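Local coordinates for GH18 chiitnase (Pseudoalteromonas aurantia, PDB 6K7Z), which probably cleaves internal glycosidic bonds of chitin as an endo-acting family 18 chitinase, at residues Pro198-Leu206 / Glu243-Leu254. Sequence-based numbering, arbitrary orientation.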
# COMPACT_ATOMS: atom_id res chain seq x y z
N PRO A 198 9.99 14.30 -11.22
CA PRO A 198 10.91 13.16 -11.06
C PRO A 198 12.12 13.45 -10.20
O PRO A 198 12.52 12.59 -9.40
CB PRO A 198 11.33 12.84 -12.51
CG PRO A 198 10.29 13.45 -13.37
CD PRO A 198 9.76 14.64 -12.64
N ASP A 199 12.75 14.61 -10.37
CA ASP A 199 13.92 14.93 -9.56
C ASP A 199 13.59 14.87 -8.08
O ASP A 199 14.36 14.31 -7.28
CB ASP A 199 14.46 16.31 -9.94
CG ASP A 199 14.71 16.44 -11.42
OD1 ASP A 199 14.87 15.39 -12.07
OD2 ASP A 199 14.74 17.59 -11.93
N GLN A 200 12.46 15.44 -7.69
CA GLN A 200 12.07 15.40 -6.29
C GLN A 200 11.73 13.97 -5.85
O GLN A 200 12.02 13.57 -4.72
CB GLN A 200 10.90 16.35 -6.05
CG GLN A 200 10.43 16.41 -4.61
CD GLN A 200 11.46 17.02 -3.70
OE1 GLN A 200 12.07 16.33 -2.86
NE2 GLN A 200 11.69 18.32 -3.85
N ILE A 201 11.11 13.19 -6.74
CA ILE A 201 10.76 11.82 -6.37
C ILE A 201 12.02 11.00 -6.12
O ILE A 201 12.10 10.21 -5.16
CB ILE A 201 9.87 11.19 -7.46
CG1 ILE A 201 8.51 11.88 -7.50
CG2 ILE A 201 9.73 9.68 -7.24
CD1 ILE A 201 7.75 11.63 -8.81
N VAL A 202 13.03 11.17 -6.98
CA VAL A 202 14.27 10.41 -6.86
C VAL A 202 15.01 10.75 -5.57
O VAL A 202 15.44 9.87 -4.83
CB VAL A 202 15.16 10.63 -8.09
CG1 VAL A 202 16.55 10.06 -7.85
CG2 VAL A 202 14.50 9.99 -9.33
N SER A 203 15.22 12.04 -5.31
CA SER A 203 15.97 12.41 -4.12
C SER A 203 15.24 11.95 -2.86
O SER A 203 15.86 11.39 -1.95
CB SER A 203 16.22 13.92 -4.08
OG SER A 203 15.00 14.64 -4.06
N SER A 204 13.92 12.13 -2.82
CA SER A 204 13.15 11.67 -1.67
C SER A 204 13.21 10.16 -1.53
O SER A 204 13.41 9.64 -0.43
CB SER A 204 11.71 12.16 -1.77
OG SER A 204 11.63 13.56 -1.59
N TYR A 205 13.03 9.42 -2.64
CA TYR A 205 13.16 7.97 -2.58
C TYR A 205 14.48 7.55 -1.94
O TYR A 205 14.51 6.69 -1.04
CB TYR A 205 13.03 7.35 -3.98
CG TYR A 205 13.17 5.85 -3.92
CD1 TYR A 205 12.07 5.05 -3.64
CD2 TYR A 205 14.40 5.23 -4.09
CE1 TYR A 205 12.18 3.67 -3.55
CE2 TYR A 205 14.53 3.86 -3.99
CZ TYR A 205 13.42 3.09 -3.72
OH TYR A 205 13.54 1.73 -3.61
N LEU A 206 15.59 8.14 -2.38
CA LEU A 206 16.88 7.76 -1.82
C LEU A 206 16.94 8.06 -0.32
O LEU A 206 17.42 7.23 0.47
CB LEU A 206 18.00 8.48 -2.56
CG LEU A 206 18.14 8.11 -4.04
CD1 LEU A 206 19.13 9.05 -4.75
CD2 LEU A 206 18.56 6.66 -4.18
N GLU A 243 13.38 8.97 -15.98
CA GLU A 243 13.65 10.04 -15.03
C GLU A 243 13.46 9.63 -13.58
O GLU A 243 13.83 10.40 -12.68
CB GLU A 243 12.79 11.27 -15.32
CG GLU A 243 12.93 11.80 -16.76
CD GLU A 243 12.51 13.25 -16.94
OE1 GLU A 243 12.69 14.07 -16.01
OE2 GLU A 243 12.04 13.60 -18.05
N VAL A 244 12.91 8.44 -13.32
CA VAL A 244 12.79 7.93 -11.95
C VAL A 244 13.56 6.62 -11.80
O VAL A 244 14.49 6.52 -11.00
CB VAL A 244 11.31 7.74 -11.56
CG1 VAL A 244 11.20 7.05 -10.21
CG2 VAL A 244 10.58 9.07 -11.56
N ILE A 245 13.13 5.60 -12.56
CA ILE A 245 13.66 4.25 -12.38
C ILE A 245 15.15 4.20 -12.70
O ILE A 245 15.97 3.75 -11.90
CB ILE A 245 12.87 3.25 -13.24
CG1 ILE A 245 11.45 3.04 -12.66
CG2 ILE A 245 13.61 1.92 -13.32
CD1 ILE A 245 10.55 2.15 -13.50
N LYS A 246 15.53 4.65 -13.90
CA LYS A 246 16.95 4.59 -14.24
C LYS A 246 17.81 5.47 -13.34
O LYS A 246 18.86 4.99 -12.89
CB LYS A 246 17.14 4.91 -15.72
CG LYS A 246 16.68 3.74 -16.58
CD LYS A 246 17.04 3.87 -18.05
CE LYS A 246 16.51 2.69 -18.85
NZ LYS A 246 17.17 1.41 -18.50
N PRO A 247 17.44 6.71 -13.00
CA PRO A 247 18.28 7.47 -12.06
C PRO A 247 18.42 6.81 -10.69
O PRO A 247 19.49 6.91 -10.08
CB PRO A 247 17.57 8.83 -11.98
CG PRO A 247 16.85 8.94 -13.29
CD PRO A 247 16.36 7.55 -13.56
N ILE A 248 17.41 6.11 -10.20
CA ILE A 248 17.54 5.44 -8.92
C ILE A 248 18.48 4.23 -9.08
O ILE A 248 19.33 3.98 -8.27
CB ILE A 248 16.17 5.01 -8.38
CG1 ILE A 248 15.39 6.20 -7.90
CG2 ILE A 248 16.29 4.03 -7.26
CD1 ILE A 248 13.96 5.89 -7.54
N GLN A 249 18.30 3.47 -10.15
CA GLN A 249 19.13 2.32 -10.40
C GLN A 249 20.62 2.68 -10.56
O GLN A 249 21.45 1.87 -10.27
CB GLN A 249 18.68 1.53 -11.61
CG GLN A 249 17.36 0.82 -11.46
CD GLN A 249 16.85 0.24 -12.78
OE1 GLN A 249 17.12 0.75 -13.80
NE2 GLN A 249 16.12 -0.82 -12.71
N GLN A 250 20.90 3.89 -11.03
CA GLN A 250 22.27 4.37 -11.22
C GLN A 250 22.94 4.61 -9.89
O GLN A 250 24.08 4.32 -9.74
CB GLN A 250 22.40 5.61 -12.15
CG GLN A 250 21.44 6.77 -11.91
CD GLN A 250 21.65 7.98 -12.83
OE1 GLN A 250 21.86 7.80 -14.01
NE2 GLN A 250 21.62 9.18 -12.30
N GLN A 251 22.19 5.10 -8.92
CA GLN A 251 22.73 5.38 -7.61
C GLN A 251 22.57 4.39 -6.51
O GLN A 251 23.29 4.46 -5.59
CB GLN A 251 22.12 6.63 -7.06
CG GLN A 251 22.41 7.85 -7.82
CD GLN A 251 22.27 9.05 -6.95
OE1 GLN A 251 22.87 9.14 -5.87
NE2 GLN A 251 21.42 9.96 -7.38
N SER A 252 21.61 3.49 -6.62
CA SER A 252 21.30 2.55 -5.62
C SER A 252 20.55 1.41 -6.27
O SER A 252 20.68 1.18 -7.44
CB SER A 252 20.37 3.33 -4.65
OG SER A 252 19.79 2.56 -3.68
N SER A 253 19.81 0.67 -5.49
CA SER A 253 18.87 -0.27 -6.06
C SER A 253 17.47 0.27 -5.84
O SER A 253 17.26 1.26 -5.14
CB SER A 253 19.04 -1.68 -5.48
OG SER A 253 19.01 -1.69 -4.07
N LEU A 254 16.51 -0.38 -6.51
CA LEU A 254 15.12 0.05 -6.51
C LEU A 254 14.28 -1.10 -5.97
O LEU A 254 14.23 -2.18 -6.57
CB LEU A 254 14.67 0.45 -7.92
CG LEU A 254 13.20 0.81 -8.12
CD1 LEU A 254 12.73 1.85 -7.09
CD2 LEU A 254 12.94 1.30 -9.54
O HOH W 1 15.43 12.42 -12.33
O HOH W 2 14.93 15.11 -14.70
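Apolar side chains pack helix 198-206 against helix 243-251 and the loop that follows it, on the outside of the barrel, with Val202 and Tyr205 on one side and Val244 and Ile248 on the other. The axes of the two helical segments come within 9.1 Å and run roughly parallel, 37° apart. No direct hydrogen bond joins the segments. Val202 sends its two methyls different ways: CG1, anti to the backbone N (chi1 169°), lies 4.0 Å from Ile248 CG1, while CG2 rests 3.7 Å from Val244 CA. The side chains of Tyr205 and Ile248 cross at about a right angle, with Tyr205 CD2 3.5 Å from Ile248 CD1. Family 18 enzymes have a TIM-barrel fold, and these are neighbouring helices of its outer layer. Ile201 and Val244 both touch Phe223 of strand 219-224. Tyr205 OH lies 3.6 Å from CD1 of the loop residue Leu254 and hydrogen-bonds to Val219 O and Gly255 N. A phenylalanine here would probably leave Val219 O and Gly255 N without the hydroxyl they share. At one end, Leu206 CD1 sits 3.6 Å from Gln251 NE2. At the other, Pro198 CB meets Glu243 CB at 3.5 Å. Beside it one water donates to Asp199 OD1 and the backbone Glu243 O. A second donates to Asp199 OD1 and Glu243 OE1, which probably eases the repulsion between the two carboxylates.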